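PDB 4QVR: uncharacterized hypothetical protein FTT_1539c from Francisella tularensis subsp. tularensis, which is of unknown function but carries a DUF6844 domain and probably a signal sequence, consistent with export from the cytoplasm. Local coordinates for residues G67-N72 against V320-D325; M359-L364 against V422-V427. One frame throughout, in Å; residues are numbered along the deposited sequence. Where two conformers were deposited one is given.

Both contacts bring a helix onto the same four-stranded antiparallel sheet, and they do so at its two outermost strands. In contact 1 the helix near the start of the modelled chain meets the end of strand 318-322; in contact 2, helix 349-370 meets strand 424-433 at Leu424. Their centres lie 20 Å apart and their nearest atoms about 9 Å apart, so they do not touch. Leu364 of contact 2 nevertheless also reaches Ile318, on the strand that carries contact 1. Along the chain they come in series, contact 1 closing before contact 2 opens. Neither can be tied to an active site, since the function is unknown.

Contact 1: G67-N72 against V320-D325; sequences GADVAN and VGFGED
Helix 67-78, at the start of the modelled chain, packs against the last residue of strand 318-322, an outermost strand of a four-stranded antiparallel sheet, with Val70 and Asp69 of the helix meeting the ring of Phe322. The contact is small and mostly buried, joining parts of the chain nearly 250 residues apart. The backbones come closest at Val70 and Phe322, whose CA atoms are 6.6 Å apart. The CB of Phe322 points toward the helix, and with chi2 at -84° the ring stands nearly square to the plane of the CA, CB and CG atoms. Val70 covers one face of that ring. Its CG2 lies 4.1 Å from CD2 of Phe322, and its CA comes equally near the same ring carbon. CG2, the branch beside the backbone N, is the one that lies over the ring, while CG1 is anti to that nitrogen (chi1 173°). No hydrogen bond links the two segments themselves. Just beyond them, however, Asn74 on the next turn of the helix donates from ND2 to the carbonyl O of Phe322, adding a polar tie beside the apolar packing. On the sheet side, Gly321 pairs through its backbone with Tyr329 of strand 328-337. Asp69 is buried and its side chain also touches Tyr115. Its carboxylate is almost parallel to the phenyl plane, 7° apart, and OD1 approaches the ring obliquely, 4.0 Å from CE2 of Phe322.

Contact 2: M359-L364 against V422-V427; sequences MARANL and VGLKTV
Leucine-on-leucine packing joins helix 349-370 to strand 424-433, an outermost strand of the four-stranded sheet: Leu364 from the helix meets Leu424 from the strand. Both CB atoms point across the interface. The two side chains run past each other in opposite directions, touching through one methyl each, with Leu364 CD1 3.5 Å from Leu424 CD2. The other methyl of Leu424 faces a different helix residue, one turn earlier: Leu424 CD1 lies 4.4 Å from Arg361 CG. That arginine is extended as far as NE, with CG anti to the backbone N (chi1 -172°), and it is the aliphatic root of the chain, not the guanidinium, that borders the leucine. Leu424 thus spans two helix residues three positions apart, one methyl to each. Around this pair the packing continues: Leu364 also touches Ile330 and Ala332, while Leu424 leans on Trp448 of the adjoining strand. No hydrogen bond or salt bridge joins the segments. Between them the contact is apolar and partly buried, with Leu364 enclosed and Leu424 partly exposed, so it probably rests on dispersion and on the burial of the leucine methyls.

Contact 1: G67-N72 against V320-D325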
loop_
_atom_site.group_PDB
_atom_site.type_symbol
_atom_site.label_atom_id
_atom_site.label_comp_id
_atom_site.label_asym_id
_atom_site.label_seq_id
_atom_site.Cartn_x
_atom_site.Cartn_y
_atom_site.Cartn_z
ATOM N N GLY A 67 -16.742 -1.322 15.444
ATOM C CA GLY A 67 -18.080 -1.472 14.870
ATOM C C GLY A 67 -18.292 -1.237 13.390
ATOM O O GLY A 67 -18.408 -2.183 12.613
ATOM N N ALA A 68 -18.350 0.036 13.011
ATOM C CA ALA A 68 -18.622 0.449 11.626
ATOM C C ALA A 68 -17.848 -0.316 10.571
ATOM O O ALA A 68 -18.426 -0.982 9.710
ATOM C CB ALA A 68 -18.346 1.942 11.462
ATOM N N ASP A 69 -16.532 -0.225 10.653
ATOM C CA ASP A 69 -15.692 -0.820 9.639
ATOM C C ASP A 69 -15.670 -2.356 9.578
ATOM O O ASP A 69 -15.287 -2.899 8.542
ATOM C CB ASP A 69 -14.272 -0.208 9.679
ATOM C CG ASP A 69 -13.534 -0.484 10.984
ATOM O OD1 ASP A 69 -13.611 -1.623 11.500
ATOM O OD2 ASP A 69 -12.839 0.439 11.468
ATOM N N VAL A 70 -16.104 -3.056 10.635
ATOM C CA VAL A 70 -16.104 -4.535 10.607
ATOM C C VAL A 70 -16.836 -5.043 9.350
ATOM O O VAL A 70 -16.386 -5.995 8.711
ATOM C CB VAL A 70 -16.691 -5.180 11.905
ATOM C CG1 VAL A 70 -16.836 -6.693 11.752
ATOM C CG2 VAL A 70 -15.816 -4.870 13.117
ATOM N N ALA A 71 -17.948 -4.396 9.001
ATOM C CA ALA A 71 -18.722 -4.740 7.801
ATOM C C ALA A 71 -18.132 -4.061 6.562
ATOM O O ALA A 71 -18.357 -4.516 5.448
ATOM C CB ALA A 71 -20.180 -4.337 7.964
ATOM N N ASN A 72 -17.409 -2.955 6.753
ATOM C CA ASN A 72 -16.774 -2.251 5.631
ATOM C C ASN A 72 -15.566 -3.035 5.151
ATOM O O ASN A 72 -15.436 -3.333 3.960
ATOM C CB ASN A 72 -16.313 -0.845 6.029
ATOM C CG ASN A 72 -17.448 0.037 6.513
ATOM O OD1 ASN A 72 -17.264 0.874 7.405
ATOM N ND2 ASN A 72 -18.629 -0.153 5.941
ATOM N N VAL A 320 -7.222 -6.280 5.921
ATOM C CA VAL A 320 -7.488 -6.583 7.294
ATOM C C VAL A 320 -8.933 -6.989 7.381
ATOM O O VAL A 320 -9.806 -6.351 6.807
ATOM C CB VAL A 320 -7.235 -5.402 8.240
ATOM C CG1 VAL A 320 -7.686 -5.746 9.647
ATOM C CG2 VAL A 320 -5.756 -5.043 8.251
ATOM N N GLY A 321 -9.171 -8.075 8.098
ATOM C CA GLY A 321 -10.512 -8.567 8.325
ATOM C C GLY A 321 -10.652 -8.940 9.787
ATOM O O GLY A 321 -9.691 -8.832 10.571
ATOM N N PHE A 322 -11.845 -9.400 10.143
ATOM C CA PHE A 322 -12.173 -9.779 11.522
ATOM C C PHE A 322 -12.993 -11.052 11.476
ATOM O O PHE A 322 -14.000 -11.103 10.780
ATOM C CB PHE A 322 -12.952 -8.657 12.197
ATOM C CG PHE A 322 -12.213 -7.336 12.223
ATOM C CD1 PHE A 322 -11.284 -7.060 13.218
ATOM C CD2 PHE A 322 -12.449 -6.370 11.248
ATOM C CE1 PHE A 322 -10.615 -5.850 13.245
ATOM C CE2 PHE A 322 -11.779 -5.163 11.272
ATOM C CZ PHE A 322 -10.856 -4.898 12.270
ATOM N N GLY A 323 -12.551 -12.082 12.196
ATOM C CA GLY A 323 -13.233 -13.387 12.188
ATOM C C GLY A 323 -14.415 -13.527 13.137
ATOM O O GLY A 323 -14.809 -12.564 13.801
ATOM N N GLU A 324 -14.979 -14.737 13.175
ATOM C CA GLU A 324 -16.119 -15.080 14.045
ATOM C C GLU A 324 -15.917 -14.537 15.458
ATOM O O GLU A 324 -16.747 -13.797 15.982
ATOM C CB GLU A 324 -16.283 -16.609 14.116
ATOM C CG GLU A 324 -16.798 -17.289 12.844
ATOM C CD GLU A 324 -18.316 -17.263 12.705
ATOM O OE1 GLU A 324 -18.803 -17.064 11.569
ATOM O OE2 GLU A 324 -19.029 -17.444 13.724
ATOM N N ASP A 325 -14.779 -14.900 16.043
ATOM C CA ASP A 325 -14.391 -14.501 17.404
ATOM C C ASP A 325 -14.098 -12.999 17.632
ATOM O O ASP A 325 -13.638 -12.630 18.714
ATOM C CB ASP A 325 -13.148 -15.309 17.823
ATOM C CG ASP A 325 -11.945 -15.088 16.888
ATOM O OD1 ASP A 325 -12.113 -14.455 15.822
ATOM O OD2 ASP A 325 -10.835 -15.560 17.210
#

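Contact 2: M359-L364 against V422-V427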
loop_
_atom_site.group_PDB
_atom_site.type_symbol
_atom_site.label_atom_id
_atom_site.label_comp_id
_atom_site.label_asym_id
_atom_site.label_seq_id
_atom_site.Cartn_x
_atom_site.Cartn_y
_atom_site.Cartn_z
HETATM N N MSE A 359 4.926 -14.332 -3.284
HETATM C CA MSE A 359 4.427 -12.973 -3.473
HETATM C C MSE A 359 3.585 -12.572 -2.289
HETATM O O MSE A 359 3.727 -11.464 -1.786
HETATM C CB MSE A 359 3.662 -12.772 -4.789
HETATM C CG MSE A 359 4.462 -13.134 -6.061
HETATM SE SE MSE A 359 6.072 -12.017 -6.359
HETATM C CE MSE A 359 6.430 -12.383 -8.257
ATOM N N ALA A 360 2.715 -13.463 -1.822
ATOM C CA ALA A 360 1.857 -13.158 -0.680
ATOM C C ALA A 360 2.689 -12.805 0.553
ATOM O O ALA A 360 2.351 -11.883 1.303
ATOM C CB ALA A 360 0.924 -14.319 -0.388
ATOM N N ARG A 361 3.797 -13.517 0.728
ATOM C CA ARG A 361 4.681 -13.288 1.842
ATOM C C ARG A 361 5.370 -11.933 1.705
ATOM O O ARG A 361 5.461 -11.185 2.676
ATOM C CB ARG A 361 5.721 -14.400 1.923
ATOM C CG ARG A 361 6.575 -14.340 3.173
ATOM C CD ARG A 361 7.693 -15.366 3.166
ATOM N NE ARG A 361 8.473 -15.236 4.392
ATOM C CZ ARG A 361 9.403 -14.306 4.601
ATOM N NH1 ARG A 361 9.694 -13.400 3.667
ATOM N NH2 ARG A 361 10.038 -14.272 5.760
ATOM N N ALA A 362 5.861 -11.615 0.510
ATOM C CA ALA A 362 6.498 -10.331 0.289
ATOM C C ALA A 362 5.515 -9.181 0.604
ATOM O O ALA A 362 5.918 -8.109 1.062
ATOM C CB ALA A 362 7.033 -10.231 -1.131
ATOM N N ASN A 363 4.227 -9.392 0.363
ATOM C CA ASN A 363 3.221 -8.386 0.692
ATOM C C ASN A 363 3.186 -8.127 2.213
ATOM O O ASN A 363 3.048 -6.983 2.672
ATOM C CB ASN A 363 1.846 -8.821 0.188
ATOM C CG ASN A 363 1.662 -8.617 -1.312
ATOM O OD1 ASN A 363 2.241 -7.723 -1.917
ATOM N ND2 ASN A 363 0.813 -9.407 -1.895
ATOM N N LEU A 364 3.313 -9.190 3.003
ATOM C CA LEU A 364 3.350 -9.050 4.450
ATOM C C LEU A 364 4.641 -8.372 4.908
ATOM O O LEU A 364 4.611 -7.531 5.795
ATOM C CB LEU A 364 3.166 -10.402 5.150
ATOM C CG LEU A 364 1.762 -11.018 5.001
ATOM C CD1 LEU A 364 1.759 -12.423 5.578
ATOM C CD2 LEU A 364 0.688 -10.150 5.661
ATOM N N VAL A 422 6.061 -15.732 11.071
ATOM C CA VAL A 422 5.625 -16.994 11.673
ATOM C C VAL A 422 4.119 -17.178 11.580
ATOM O O VAL A 422 3.357 -16.212 11.599
ATOM C CB VAL A 422 6.036 -17.079 13.168
ATOM C CG1 VAL A 422 5.531 -18.371 13.805
ATOM C CG2 VAL A 422 7.547 -16.974 13.310
ATOM N N GLY A 423 3.701 -18.432 11.474
ATOM C CA GLY A 423 2.296 -18.771 11.450
ATOM C C GLY A 423 1.557 -18.200 10.273
ATOM O O GLY A 423 0.790 -17.256 10.406
ATOM N N LEU A 424 1.806 -18.773 9.113
ATOM C CA LEU A 424 1.131 -18.360 7.906
ATOM C C LEU A 424 0.306 -19.508 7.409
ATOM O O LEU A 424 0.863 -20.512 6.974
ATOM C CB LEU A 424 2.135 -17.989 6.828
ATOM C CG LEU A 424 2.928 -16.724 7.048
ATOM C CD1 LEU A 424 3.857 -16.536 5.859
ATOM C CD2 LEU A 424 1.983 -15.539 7.203
ATOM N N LYS A 425 -1.015 -19.386 7.475
ATOM C CA LYS A 425 -1.844 -20.456 6.962
ATOM C C LYS A 425 -2.523 -20.063 5.652
ATOM O O LYS A 425 -2.990 -18.937 5.468
ATOM C CB LYS A 425 -2.847 -20.981 8.001
ATOM C CG LYS A 425 -3.940 -20.035 8.444
ATOM C CD LYS A 425 -4.897 -20.775 9.375
ATOM C CE LYS A 425 -6.001 -19.873 9.905
ATOM N NZ LYS A 425 -6.950 -20.587 10.800
ATOM N N THR A 426 -2.528 -21.005 4.724
ATOM C CA THR A 426 -3.155 -20.813 3.450
ATOM C C THR A 426 -4.637 -21.001 3.670
ATOM O O THR A 426 -5.040 -22.030 4.196
ATOM C CB THR A 426 -2.643 -21.862 2.465
ATOM O OG1 THR A 426 -1.228 -21.716 2.354
ATOM C CG2 THR A 426 -3.297 -21.711 1.077
ATOM N N VAL A 427 -5.460 -20.019 3.293
ATOM C CA VAL A 427 -6.896 -20.186 3.465
ATOM C C VAL A 427 -7.639 -20.292 2.163
ATOM O O VAL A 427 -8.846 -20.492 2.155
ATOM C CB VAL A 427 -7.535 -19.088 4.331
ATOM C CG1 VAL A 427 -6.958 -19.139 5.744
ATOM C CG2 VAL A 427 -7.369 -17.730 3.696
#